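Local coordinates for protein enoyl-CoA hydratase (Bacillus halodurans, PDB 3LKE) that probably adds water to the double bond of an enoyl-coenzyme A thioester, as a member of the crotonase-like family, at residues S51-S56 / V105-G110; D124-L129 / L182-C187; A128-K133 / F172-A177. All blocks are in the same frame, centred on the assembly; numbering follows the deposited sequence.

Contact 1: residues S51-S56 / V105-G110; sequences SIILQS and VALING
I53 carries CG1 anti to its carbonyl carbon (chi1 -59°), and a further bend at chi2 (-65°) turns CD1 toward V105. V105 holds CG1 anti to its backbone N (chi1 -179°), and L107 has CG anti to its carbonyl carbon. These torsions lay three aliphatic side chains against each other on one face of two neighbouring parallel strands, 51-56 and 103-108. The strands belong to the central sheet of the crotonase fold. They run in the same direction and pass 4.7 Å apart at the closest approach of their axes.

The backbones are joined in the parallel ladder. V105 N donates to I52 O. L54 then gives its N-H to V105 O and receives L107 N at its own O, so both of its peptide groups face strand 103-108. All three bonds run nearly along the C=O axis of the acceptor, and L107 N to L54 O is 2.8 Å.

I53 and V105 are paired and lie alongside each other, pointing the same way. I53 CD1 presses on V105 CB at 3.5 Å, tighter than usual for two carbons. The other branch of I53 crosses L107 obliquely, with I53 CG2 3.6 Å from L107 CD1. Helix 190-205 covers this face through Y200 on V105 and V197 on L107. L54 and A106 point to the other face, where C123 and M120 meet them.

Past L107 the strands part, and a water bridges the two backbones. S56 OG is held by H58 N and Y61 O, while N109 ND2 donates to H58 O. The water accepts from S56 N at 2.9 Å, donates to L107 O at 2.7 Å, and makes a weak bond to N109 OD1 at 3.1 Å.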
ATOM      1  N   SER A  51      17.749  15.067 -13.999  1.00 30.56           N
ATOM      2  CA  SER A  51      17.381  13.674 -14.206  1.00 29.39           C
ATOM      3  C   SER A  51      18.604  12.775 -14.363  1.00 31.45           C
ATOM      4  O   SER A  51      19.695  13.225 -14.729  1.00 31.95           O
ATOM      5  CB  SER A  51      16.505  13.535 -15.453  1.00 27.70           C
ATOM      6  OG  SER A  51      15.357  14.351 -15.380  1.00 30.73           O
ATOM      7  N   ILE A  52      18.394  11.496 -14.073  1.00 29.11           N
ATOM      8  CA  ILE A  52      19.381  10.458 -14.305  1.00 28.84           C
ATOM      9  C   ILE A  52      18.677   9.321 -15.026  1.00 32.28           C
ATOM     10  O   ILE A  52      17.666   8.808 -14.549  1.00 26.99           O
ATOM     11  CB  ILE A  52      19.978   9.941 -12.990  1.00 30.34           C
ATOM     12  CG1 ILE A  52      20.776  11.046 -12.297  1.00 30.26           C
ATOM     13  CG2 ILE A  52      20.880   8.749 -13.252  1.00 31.01           C
ATOM     14  CD1 ILE A  52      21.262  10.678 -10.934  1.00 30.38           C
ATOM     15  N   ILE A  53      19.208   8.942 -16.185  1.00 26.94           N
ATOM     16  CA  ILE A  53      18.633   7.889 -17.009  1.00 24.88           C
ATOM     17  C   ILE A  53      19.557   6.675 -17.006  1.00 26.54           C
ATOM     18  O   ILE A  53      20.739   6.804 -17.321  1.00 26.88           O
ATOM     19  CB  ILE A  53      18.493   8.367 -18.482  1.00 26.24           C
ATOM     20  CG1 ILE A  53      17.611   9.613 -18.560  1.00 31.46           C
ATOM     21  CG2 ILE A  53      17.921   7.252 -19.356  1.00 27.14           C
ATOM     22  CD1 ILE A  53      16.177   9.363 -18.140  1.00 33.21           C
ATOM     23  N   LEU A  54      19.026   5.502 -16.654  1.00 24.88           N
ATOM     24  CA  LEU A  54      19.823   4.269 -16.662  1.00 23.64           C
ATOM     25  C   LEU A  54      19.402   3.431 -17.851  1.00 24.22           C
ATOM     26  O   LEU A  54      18.204   3.256 -18.095  1.00 22.62           O
ATOM     27  CB  LEU A  54      19.632   3.493 -15.351  1.00 27.45           C
ATOM     28  CG  LEU A  54      20.201   4.206 -14.121  1.00 29.19           C
ATOM     29  CD1 LEU A  54      19.065   4.472 -13.136  1.00 26.56           C
ATOM     30  CD2 LEU A  54      21.292   3.392 -13.472  1.00 31.42           C
ATOM     31  N   GLN A  55      20.376   2.949 -18.623  1.00 25.42           N
ATOM     32  CA  GLN A  55      20.068   2.248 -19.867  1.00 22.72           C
ATOM     33  C   GLN A  55      21.172   1.256 -20.228  1.00 20.66           C
ATOM     34  O   GLN A  55      22.206   1.213 -19.574  1.00 23.74           O
ATOM     35  CB  GLN A  55      19.895   3.262 -21.007  1.00 26.34           C
ATOM     36  CG  GLN A  55      21.133   4.103 -21.273  1.00 26.83           C
ATOM     37  CD  GLN A  55      20.872   5.203 -22.306  1.00 26.22           C
ATOM     38  OE1 GLN A  55      19.733   5.428 -22.722  1.00 26.95           O
ATOM     39  NE2 GLN A  55      21.929   5.887 -22.717  1.00 29.08           N
ATOM     40  N   SER A  56      20.926   0.470 -21.275  1.00 25.13           N
ATOM     41  CA  SER A  56      21.882  -0.506 -21.782  1.00 25.27           C
ATOM     42  C   SER A  56      22.217  -0.135 -23.216  1.00 25.91           C
ATOM     43  O   SER A  56      21.333   0.273 -23.979  1.00 26.26           O
ATOM     44  CB  SER A  56      21.288  -1.915 -21.770  1.00 23.83           C
ATOM     45  OG  SER A  56      22.164  -2.826 -22.439  1.00 24.06           O
ATOM     46  N   VAL A 105      15.091   7.426 -14.058  1.00 24.55           N
ATOM     47  CA  VAL A 105      14.338   6.633 -15.013  1.00 22.14           C
ATOM     48  C   VAL A 105      15.198   5.479 -15.521  1.00 23.49           C
ATOM     49  O   VAL A 105      16.349   5.692 -15.898  1.00 24.78           O
ATOM     50  CB  VAL A 105      13.921   7.497 -16.225  1.00 27.30           C
ATOM     51  CG1 VAL A 105      13.099   6.681 -17.218  1.00 27.92           C
ATOM     52  CG2 VAL A 105      13.158   8.725 -15.756  1.00 28.76           C
ATOM     53  N   ALA A 106      14.638   4.270 -15.540  1.00 21.33           N
ATOM     54  CA  ALA A 106      15.322   3.120 -16.123  1.00 22.47           C
ATOM     55  C   ALA A 106      14.672   2.733 -17.441  1.00 22.29           C
ATOM     56  O   ALA A 106      13.452   2.636 -17.541  1.00 22.00           O
ATOM     57  CB  ALA A 106      15.315   1.938 -15.145  1.00 25.11           C
ATOM     58  N   LEU A 107      15.491   2.545 -18.472  1.00 23.98           N
ATOM     59  CA  LEU A 107      14.964   2.158 -19.774  1.00 21.78           C
ATOM     60  C   LEU A 107      15.302   0.695 -20.000  1.00 21.33           C
ATOM     61  O   LEU A 107      16.476   0.363 -20.198  1.00 24.84           O
ATOM     62  CB  LEU A 107      15.580   3.028 -20.881  1.00 21.63           C
ATOM     63  CG  LEU A 107      15.474   4.534 -20.635  1.00 21.80           C
ATOM     64  CD1 LEU A 107      16.127   5.327 -21.773  1.00 25.50           C
ATOM     65  CD2 LEU A 107      14.008   4.911 -20.499  1.00 25.69           C
ATOM     66  N   ILE A 108      14.288  -0.165 -19.943  1.00 22.74           N
ATOM     67  CA  ILE A 108      14.497  -1.601 -20.066  1.00 26.52           C
ATOM     68  C   ILE A 108      14.269  -2.021 -21.508  1.00 21.53           C
ATOM     69  O   ILE A 108      13.129  -2.187 -21.930  1.00 23.96           O
ATOM     70  CB  ILE A 108      13.533  -2.411 -19.176  1.00 28.65           C
ATOM     71  CG1 ILE A 108      13.451  -1.821 -17.759  1.00 27.79           C
ATOM     72  CG2 ILE A 108      13.947  -3.875 -19.147  1.00 25.98           C
ATOM     73  CD1 ILE A 108      14.796  -1.785 -17.026  1.00 27.42           C
ATOM     74  N   ASN A 109      15.359  -2.200 -22.246  1.00 27.16           N
ATOM     75  CA  ASN A 109      15.266  -2.442 -23.686  1.00 30.82           C
ATOM     76  C   ASN A 109      15.108  -3.914 -24.049  1.00 31.06           C
ATOM     77  O   ASN A 109      14.332  -4.258 -24.929  1.00 34.90           O
ATOM     78  CB  ASN A 109      16.463  -1.840 -24.415  1.00 28.64           C
ATOM     79  CG  ASN A 109      17.783  -2.443 -23.965  1.00 30.77           C
ATOM     80  OD1 ASN A 109      18.046  -2.557 -22.776  1.00 28.45           O
ATOM     81  ND2 ASN A 109      18.617  -2.825 -24.917  1.00 32.65           N
ATOM     82  N   GLY A 110      15.849  -4.776 -23.364  1.00 30.18           N
ATOM     83  CA  GLY A 110      15.783  -6.207 -23.605  1.00 29.80           C
ATOM     84  C   GLY A 110      15.574  -6.927 -22.287  1.00 29.53           C
ATOM     85  O   GLY A 110      15.012  -6.357 -21.347  1.00 29.46           O
TER
HETATM   86  O   HOH W   1      18.238   0.504 -22.236  1.00 27.32           O

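Contact 2: residues D124-L129 / L182-C187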
ATOM      1  N   ASP A 124      12.319   6.220 -10.150  1.00 22.68           N
ATOM      2  CA  ASP A 124      11.024   6.899 -10.147  1.00 23.85           C
ATOM      3  C   ASP A 124      10.094   6.386 -11.234  1.00 21.09           C
ATOM      4  O   ASP A 124       8.890   6.389 -11.077  1.00 23.16           O
ATOM      5  CB  ASP A 124      11.205   8.392 -10.346  1.00 21.68           C
ATOM      6  CG  ASP A 124      11.909   9.055  -9.190  1.00 25.20           C
ATOM      7  OD1 ASP A 124      11.733   8.614  -8.025  1.00 24.60           O
ATOM      8  OD2 ASP A 124      12.623  10.040  -9.445  1.00 25.12           O
ATOM      9  N   ARG A 125      10.666   5.964 -12.360  1.00 22.34           N
ATOM     10  CA  ARG A 125       9.853   5.441 -13.441  1.00 21.88           C
ATOM     11  C   ARG A 125      10.682   4.417 -14.198  1.00 23.25           C
ATOM     12  O   ARG A 125      11.881   4.581 -14.351  1.00 25.56           O
ATOM     13  CB  ARG A 125       9.387   6.576 -14.377  1.00 24.60           C
ATOM     14  CG  ARG A 125       8.327   6.162 -15.388  1.00 26.58           C
ATOM     15  CD  ARG A 125       7.685   7.389 -16.068  1.00 22.61           C
ATOM     16  NE  ARG A 125       6.477   7.047 -16.817  1.00 24.26           N
ATOM     17  CZ  ARG A 125       5.273   6.897 -16.288  1.00 24.84           C
ATOM     18  NH1 ARG A 125       5.107   7.004 -14.969  1.00 26.37           N
ATOM     19  NH2 ARG A 125       4.235   6.602 -17.068  1.00 25.33           N
ATOM     20  N   ARG A 126      10.034   3.333 -14.594  1.00 23.09           N
ATOM     21  CA  ARG A 126      10.659   2.297 -15.388  1.00 23.82           C
ATOM     22  C   ARG A 126       9.870   2.177 -16.672  1.00 21.80           C
ATOM     23  O   ARG A 126       8.663   1.955 -16.639  1.00 21.61           O
ATOM     24  CB  ARG A 126      10.622   0.966 -14.634  1.00 23.47           C
ATOM     25  CG  ARG A 126      11.592   0.855 -13.461  1.00 23.49           C
ATOM     26  CD  ARG A 126      11.037   1.442 -12.167  1.00 23.18           C
ATOM     27  NE  ARG A 126       9.895   0.675 -11.672  1.00 22.57           N
ATOM     28  CZ  ARG A 126       9.160   1.009 -10.611  1.00 23.26           C
ATOM     29  NH1 ARG A 126       9.445   2.092  -9.906  1.00 23.10           N
ATOM     30  NH2 ARG A 126       8.143   0.248 -10.249  1.00 22.06           N
ATOM     31  N   ILE A 127      10.545   2.325 -17.811  1.00 25.34           N
ATOM     32  CA  ILE A 127       9.889   2.233 -19.113  1.00 24.13           C
ATOM     33  C   ILE A 127      10.551   1.104 -19.887  1.00 23.23           C
ATOM     34  O   ILE A 127      11.784   1.047 -19.956  1.00 24.05           O
ATOM     35  CB  ILE A 127      10.084   3.534 -19.921  1.00 25.61           C
ATOM     36  CG1 ILE A 127       9.481   4.729 -19.165  1.00 25.11           C
ATOM     37  CG2 ILE A 127       9.437   3.405 -21.309  1.00 23.49           C
ATOM     38  CD1 ILE A 127       9.875   6.094 -19.763  1.00 26.72           C
ATOM     39  N   ALA A 128       9.752   0.206 -20.453  1.00 25.37           N
ATOM     40  CA  ALA A 128      10.311  -0.945 -21.166  1.00 25.17           C
ATOM     41  C   ALA A 128       9.931  -0.950 -22.646  1.00 25.39           C
ATOM     42  O   ALA A 128       8.857  -0.473 -23.028  1.00 25.14           O
ATOM     43  CB  ALA A 128       9.829  -2.242 -20.516  1.00 27.53           C
ATOM     44  N   LEU A 129      10.799  -1.516 -23.477  1.00 27.29           N
ATOM     45  CA  LEU A 129      10.391  -1.865 -24.833  1.00 26.24           C
ATOM     46  C   LEU A 129       9.438  -3.065 -24.748  1.00 30.62           C
ATOM     47  O   LEU A 129       9.550  -3.884 -23.838  1.00 30.62           O
ATOM     48  CB  LEU A 129      11.611  -2.198 -25.703  1.00 26.45           C
ATOM     49  CG  LEU A 129      12.506  -1.010 -26.081  1.00 25.08           C
ATOM     50  CD1 LEU A 129      13.654  -1.453 -26.989  1.00 30.67           C
ATOM     51  CD2 LEU A 129      11.677   0.074 -26.760  1.00 29.48           C
ATOM     52  N   LEU A 182       5.250  -3.176 -12.077  1.00 23.94           N
ATOM     53  CA  LEU A 182       6.710  -3.245 -12.038  1.00 21.03           C
ATOM     54  C   LEU A 182       7.322  -2.234 -13.003  1.00 22.89           C
ATOM     55  O   LEU A 182       8.355  -1.650 -12.711  1.00 23.17           O
ATOM     56  CB  LEU A 182       7.224  -4.658 -12.336  1.00 24.02           C
ATOM     57  CG  LEU A 182       6.895  -5.718 -11.275  1.00 23.77           C
ATOM     58  CD1 LEU A 182       7.270  -7.117 -11.751  1.00 25.12           C
ATOM     59  CD2 LEU A 182       7.584  -5.382  -9.958  1.00 22.62           C
ATOM     60  N   ILE A 183       6.666  -2.041 -14.149  1.00 20.85           N
ATOM     61  CA  ILE A 183       7.005  -0.970 -15.080  1.00 22.90           C
ATOM     62  C   ILE A 183       5.810  -0.028 -15.221  1.00 22.01           C
ATOM     63  O   ILE A 183       4.667  -0.425 -14.966  1.00 23.05           O
ATOM     64  CB  ILE A 183       7.356  -1.534 -16.479  1.00 22.45           C
ATOM     65  CG1 ILE A 183       8.582  -2.439 -16.387  1.00 24.01           C
ATOM     66  CG2 ILE A 183       7.586  -0.417 -17.467  1.00 33.75           C
ATOM     67  CD1 ILE A 183       9.811  -1.754 -15.947  1.00 31.71           C
ATOM     68  N   GLN A 184       6.078   1.210 -15.647  1.00 25.64           N
ATOM     69  CA  GLN A 184       5.038   2.235 -15.748  1.00 23.83           C
ATOM     70  C   GLN A 184       4.456   2.397 -17.149  1.00 26.95           C
ATOM     71  O   GLN A 184       3.326   2.859 -17.299  1.00 27.85           O
ATOM     72  CB  GLN A 184       5.563   3.580 -15.235  1.00 25.55           C
ATOM     73  CG  GLN A 184       5.564   3.681 -13.701  1.00 26.43           C
ATOM     74  CD  GLN A 184       6.457   2.634 -13.038  1.00 22.19           C
ATOM     75  OE1 GLN A 184       7.668   2.601 -13.256  1.00 23.34           O
ATOM     76  NE2 GLN A 184       5.849   1.769 -12.222  1.00 25.42           N
ATOM     77  N   GLU A 185       5.221   2.006 -18.162  1.00 23.08           N
ATOM     78  CA  GLU A 185       4.753   2.099 -19.541  1.00 28.57           C
ATOM     79  C   GLU A 185       5.618   1.298 -20.492  1.00 29.07           C
ATOM     80  O   GLU A 185       6.767   0.938 -20.176  1.00 25.56           O
ATOM     81  CB  GLU A 185       4.688   3.560 -20.008  1.00 29.43           C
ATOM     82  CG  GLU A 185       5.991   4.321 -19.888  1.00 31.26           C
ATOM     83  CD  GLU A 185       5.874   5.761 -20.388  1.00 32.67           C
ATOM     84  OE1 GLU A 185       5.583   5.959 -21.591  1.00 33.90           O
ATOM     85  OE2 GLU A 185       6.092   6.695 -19.586  1.00 29.11           O
ATOM     86  N   ILE A 186       5.051   1.031 -21.665  1.00 26.93           N
ATOM     87  CA  ILE A 186       5.727   0.281 -22.709  1.00 23.83           C
ATOM     88  C   ILE A 186       5.827   1.160 -23.946  1.00 27.47           C
ATOM     89  O   ILE A 186       4.857   1.852 -24.287  1.00 27.39           O
ATOM     90  CB  ILE A 186       4.936  -0.988 -23.054  1.00 26.96           C
ATOM     91  CG1 ILE A 186       4.867  -1.918 -21.834  1.00 27.93           C
ATOM     92  CG2 ILE A 186       5.548  -1.710 -24.244  1.00 30.37           C
ATOM     93  CD1 ILE A 186       4.056  -3.175 -22.061  1.00 24.87           C
ATOM     94  N   CYS A 187       7.000   1.155 -24.581  1.00 27.46           N
ATOM     95  CA  CYS A 187       7.167   1.707 -25.925  1.00 29.12           C
ATOM     96  C   CYS A 187       7.428   0.557 -26.893  1.00 34.10           C
ATOM     97  O   CYS A 187       8.097  -0.415 -26.543  1.00 29.71           O
ATOM     98  CB  CYS A 187       8.305   2.715 -25.965  1.00 33.46           C
ATOM     99  SG  CYS A 187       7.991   4.148 -24.939  1.00 35.40           S
TER
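The last parallel strand of the central crotonase sheet, 185-187, adds here to strand 125-129. A128 bonds through both its N and its O: A128 N donates to E185 O, and A128 O accepts from C187 N at 2.9 Å. One residue before E185, Q184 joins with both backbone and side chain. Q184 N donates to R126 O, and Q184 OE1 accepts from R126 N at 2.8 Å in its carbonyl plane.

Two arginines then grip the incoming chain side-on, from different faces of the sheet. R125 is extended, with CG anti to the backbone N. R125 NE and NH2 both hold E185 OE2, at 2.8 and 3.1 Å, in the guanidinium plane. The carboxylate stands almost perpendicular to that plane, 81° away. NE meets the anti lone pair of OE2. Q184 CB lies over the centre of one face of the R125 guanidinium, 3.4 Å above its plane. R126 bends at chi2 and chi3, so that R126 NE and NH2 both reach L182 O, with NE at 3.0 Å. Q184 OE1 lies over one face of this second guanidinium.

E185 OE2 is also bridged to R196 of helix 190-205. R126 NH1 forms a salt bridge with E160 of the second subunit, which ties strand 125-129 to the neighbouring chain. I127 and L129 face L193 of helix 190-205, while I183 and I186 pack on helix 174-180.

Contact 3: residues A128-K133 / F172-A177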
ATOM      1  N   ALA A 128       9.752   0.206 -20.453  1.00 25.37           N
ATOM      2  CA  ALA A 128      10.311  -0.945 -21.166  1.00 25.17           C
ATOM      3  C   ALA A 128       9.931  -0.950 -22.646  1.00 25.39           C
ATOM      4  O   ALA A 128       8.857  -0.473 -23.028  1.00 25.14           O
ATOM      5  CB  ALA A 128       9.829  -2.242 -20.516  1.00 27.53           C
ATOM      6  N   LEU A 129      10.799  -1.516 -23.477  1.00 27.29           N
ATOM      7  CA  LEU A 129      10.391  -1.865 -24.833  1.00 26.24           C
ATOM      8  C   LEU A 129       9.438  -3.065 -24.748  1.00 30.62           C
ATOM      9  O   LEU A 129       9.550  -3.884 -23.838  1.00 30.62           O
ATOM     10  CB  LEU A 129      11.611  -2.198 -25.703  1.00 26.45           C
ATOM     11  CG  LEU A 129      12.506  -1.010 -26.081  1.00 25.08           C
ATOM     12  CD1 LEU A 129      13.654  -1.453 -26.989  1.00 30.67           C
ATOM     13  CD2 LEU A 129      11.677   0.074 -26.760  1.00 29.48           C
ATOM     14  N   ARG A 130       8.501  -3.158 -25.689  1.00 26.18           N
ATOM     15  CA  ARG A 130       7.570  -4.282 -25.750  1.00 30.97           C
ATOM     16  C   ARG A 130       8.260  -5.646 -25.649  1.00 31.98           C
ATOM     17  O   ARG A 130       7.723  -6.580 -25.046  1.00 33.54           O
ATOM     18  CB  ARG A 130       6.746  -4.211 -27.043  1.00 35.78           C
ATOM     19  CG  ARG A 130       5.816  -5.398 -27.276  1.00 38.33           C
ATOM     20  CD  ARG A 130       4.517  -5.256 -26.504  1.00 40.52           C
ATOM     21  NE  ARG A 130       3.921  -3.942 -26.720  1.00 41.66           N
ATOM     22  CZ  ARG A 130       2.865  -3.481 -26.060  1.00 42.42           C
ATOM     23  NH1 ARG A 130       2.281  -4.226 -25.136  1.00 40.10           N
ATOM     24  NH2 ARG A 130       2.396  -2.270 -26.324  1.00 45.24           N
ATOM     25  N   ARG A 131       9.448  -5.762 -26.233  1.00 29.36           N
ATOM     26  CA  ARG A 131      10.111  -7.058 -26.329  1.00 31.02           C
ATOM     27  C   ARG A 131      10.851  -7.457 -25.052  1.00 31.58           C
ATOM     28  O   ARG A 131      11.353  -8.572 -24.947  1.00 31.49           O
ATOM     29  CB  ARG A 131      11.074  -7.098 -27.516  1.00 30.59           C
ATOM     30  CG  ARG A 131      12.177  -6.068 -27.456  1.00 30.72           C
ATOM     31  CD  ARG A 131      13.118  -6.199 -28.644  1.00 40.39           C
ATOM     32  NE  ARG A 131      14.115  -5.136 -28.633  1.00 35.83           N
ATOM     33  CZ  ARG A 131      15.295  -5.226 -28.027  1.00 39.11           C
ATOM     34  NH1 ARG A 131      15.626  -6.343 -27.392  1.00 38.10           N
ATOM     35  NH2 ARG A 131      16.144  -4.203 -28.059  1.00 36.40           N
ATOM     36  N   ALA A 132      10.920  -6.545 -24.089  1.00 30.35           N
ATOM     37  CA  ALA A 132      11.569  -6.846 -22.815  1.00 28.87           C
ATOM     38  C   ALA A 132      10.923  -8.054 -22.129  1.00 28.49           C
ATOM     39  O   ALA A 132       9.703  -8.194 -22.116  1.00 29.36           O
ATOM     40  CB  ALA A 132      11.516  -5.637 -21.900  1.00 26.64           C
ATOM     41  N   LYS A 133      11.763  -8.912 -21.559  1.00 28.66           N
ATOM     42  CA  LYS A 133      11.313 -10.069 -20.789  1.00 29.34           C
ATOM     43  C   LYS A 133      11.930  -9.994 -19.399  1.00 26.76           C
ATOM     44  O   LYS A 133      12.994  -9.399 -19.222  1.00 24.09           O
ATOM     45  CB  LYS A 133      11.725 -11.377 -21.471  1.00 32.26           C
ATOM     46  CG  LYS A 133      10.914 -11.740 -22.713  1.00 37.64           C
ATOM     47  CD  LYS A 133       9.531 -12.242 -22.343  1.00 33.11           C
ATOM     48  CE  LYS A 133       8.809 -12.860 -23.541  1.00 38.25           C
ATOM     49  NZ  LYS A 133       8.576 -11.860 -24.627  1.00 42.24           N
ATOM     50  N   PHE A 172       8.323 -13.604 -17.766  1.00 29.16           N
ATOM     51  CA  PHE A 172       7.085 -12.889 -18.028  1.00 29.10           C
ATOM     52  C   PHE A 172       7.291 -11.658 -18.905  1.00 28.18           C
ATOM     53  O   PHE A 172       8.387 -11.124 -18.997  1.00 28.27           O
ATOM     54  CB  PHE A 172       6.299 -12.570 -16.740  1.00 27.34           C
ATOM     55  CG  PHE A 172       7.043 -11.720 -15.734  1.00 26.17           C
ATOM     56  CD1 PHE A 172       7.874 -12.305 -14.790  1.00 28.18           C
ATOM     57  CD2 PHE A 172       6.854 -10.341 -15.691  1.00 25.21           C
ATOM     58  CE1 PHE A 172       8.541 -11.531 -13.850  1.00 24.91           C
ATOM     59  CE2 PHE A 172       7.510  -9.559 -14.746  1.00 23.90           C
ATOM     60  CZ  PHE A 172       8.355 -10.161 -13.820  1.00 25.14           C
ATOM     61  N   THR A 173       6.213 -11.225 -19.543  1.00 29.39           N
ATOM     62  CA  THR A 173       6.287 -10.217 -20.583  1.00 26.54           C
ATOM     63  C   THR A 173       6.232  -8.812 -20.019  1.00 27.42           C
ATOM     64  O   THR A 173       5.856  -8.598 -18.865  1.00 26.76           O
ATOM     65  CB  THR A 173       5.098 -10.344 -21.546  1.00 29.09           C
ATOM     66  OG1 THR A 173       3.886 -10.125 -20.819  1.00 29.95           O
ATOM     67  CG2 THR A 173       5.067 -11.721 -22.181  1.00 29.86           C
ATOM     68  N   SER A 174       6.572  -7.853 -20.868  1.00 26.22           N
ATOM     69  CA  SER A 174       6.408  -6.449 -20.543  1.00 29.07           C
ATOM     70  C   SER A 174       4.947  -6.147 -20.202  1.00 27.40           C
ATOM     71  O   SER A 174       4.661  -5.351 -19.312  1.00 25.46           O
ATOM     72  CB  SER A 174       6.877  -5.585 -21.719  1.00 27.87           C
ATOM     73  OG  SER A 174       6.209  -5.965 -22.913  1.00 28.74           O
ATOM     74  N   GLU A 175       4.021  -6.773 -20.919  1.00 27.87           N
ATOM     75  CA  GLU A 175       2.603  -6.552 -20.642  1.00 28.86           C
ATOM     76  C   GLU A 175       2.283  -6.949 -19.204  1.00 27.82           C
ATOM     77  O   GLU A 175       1.571  -6.230 -18.495  1.00 27.04           O
ATOM     78  CB  GLU A 175       1.716  -7.330 -21.615  1.00 31.88           C
ATOM     79  CG  GLU A 175       1.321  -6.537 -22.852  1.00 42.35           C
ATOM     80  CD  GLU A 175       0.479  -5.312 -22.518  1.00 41.52           C
ATOM     81  OE1 GLU A 175      -0.473  -5.438 -21.718  1.00 49.07           O
ATOM     82  OE2 GLU A 175       0.763  -4.221 -23.063  1.00 50.23           O
ATOM     83  N   GLU A 176       2.812  -8.095 -18.782  1.00 27.89           N
ATOM     84  CA  GLU A 176       2.585  -8.578 -17.416  1.00 28.08           C
ATOM     85  C   GLU A 176       3.270  -7.662 -16.407  1.00 27.40           C
ATOM     86  O   GLU A 176       2.701  -7.349 -15.354  1.00 27.69           O
ATOM     87  CB  GLU A 176       3.062 -10.027 -17.246  1.00 28.54           C
ATOM     88  CG  GLU A 176       2.891 -10.602 -15.822  1.00 31.32           C
ATOM     89  CD  GLU A 176       1.435 -10.820 -15.414  1.00 38.08           C
ATOM     90  OE1 GLU A 176       0.519 -10.507 -16.210  1.00 40.40           O
ATOM     91  OE2 GLU A 176       1.208 -11.313 -14.281  1.00 40.04           O
ATOM     92  N   ALA A 177       4.485  -7.225 -16.729  1.00 25.53           N
ATOM     93  CA  ALA A 177       5.213  -6.325 -15.837  1.00 24.56           C
ATOM     94  C   ALA A 177       4.443  -5.019 -15.668  1.00 26.41           C
ATOM     95  O   ALA A 177       4.364  -4.462 -14.571  1.00 25.23           O
ATOM     96  CB  ALA A 177       6.642  -6.071 -16.349  1.00 24.54           C
TER
HETATM   97  O   HOH W   2       7.640  -9.238 -23.579  1.00 31.74           O
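A type I turn from L129 to A132 ends strand 125-129 and meets the start of helix 174-180. The turn is closed by A132 N on L129 O. The helix is capped by T173 at the N-cap position. T173 OG1 lies between the backbone N and the carbonyl carbon (chi1 62°) and accepts from E176 N at 3.1 Å.

S174 carries the link between turn and helix. S174 OG takes the same crowded position (chi1 54°) and donates to R130 O at 2.7 Å. The hydroxyl comes from above the carbonyl plane, not along a lone pair.

A water bridges the two segments and joins four polar atoms. It donates to R130 O and, at 2.7 Å, to A132 O. It accepts from K133 NZ at 3.0 Å and from S174 N at 3.2 Å. R130 O is therefore held twice, by S174 OG and by the water. K133 is bent at chi2 and chi4, which returns its ammonium to the turn. K133 CE also lies 4.1 Å from T173 CG2, and the CA-H of K133 points at F172 O.

Nearer the surface, R130 NH1 forms a salt bridge to E175 OE2 at 2.6 Å. The bond is bent, with an N-H...O angle of 134°. It uses the anti lone pair of OE2, and the guanidinium and carboxylate planes are nearly coplanar. R130 NE has a second acidic partner, E188, so the arginine spans two carboxylates.

I186 of strand 185-187 packs on R130, S174 and E175. A128 and A132 rest on I108 of strand 103-108. Through its backbone K133 bonds to A112 of strand 111-113, while strand 172-173 runs along the other side of strand 133-135.

In the fold
Contacts 1 and 2 are steps of the same central sheet, joined where strands 103-108 and 125-129 lie side by side: I108 N is 2.8 Å from I127 O. Contact 1 is buried and largely aliphatic beyond its backbone bonds. Contact 2, at the sheet's last strand in this chain, is also largely buried, but arginine side chains do much of the joining and reach a second subunit. Contact 3 shares A128 and L129 with contact 2, then leaves the sheet. It is only partly buried and relies on a hydroxyl, a water and a salt bridge at a helix start. Helix 174-180 leads on into strand 185-187, which ties contacts 2 and 3 together.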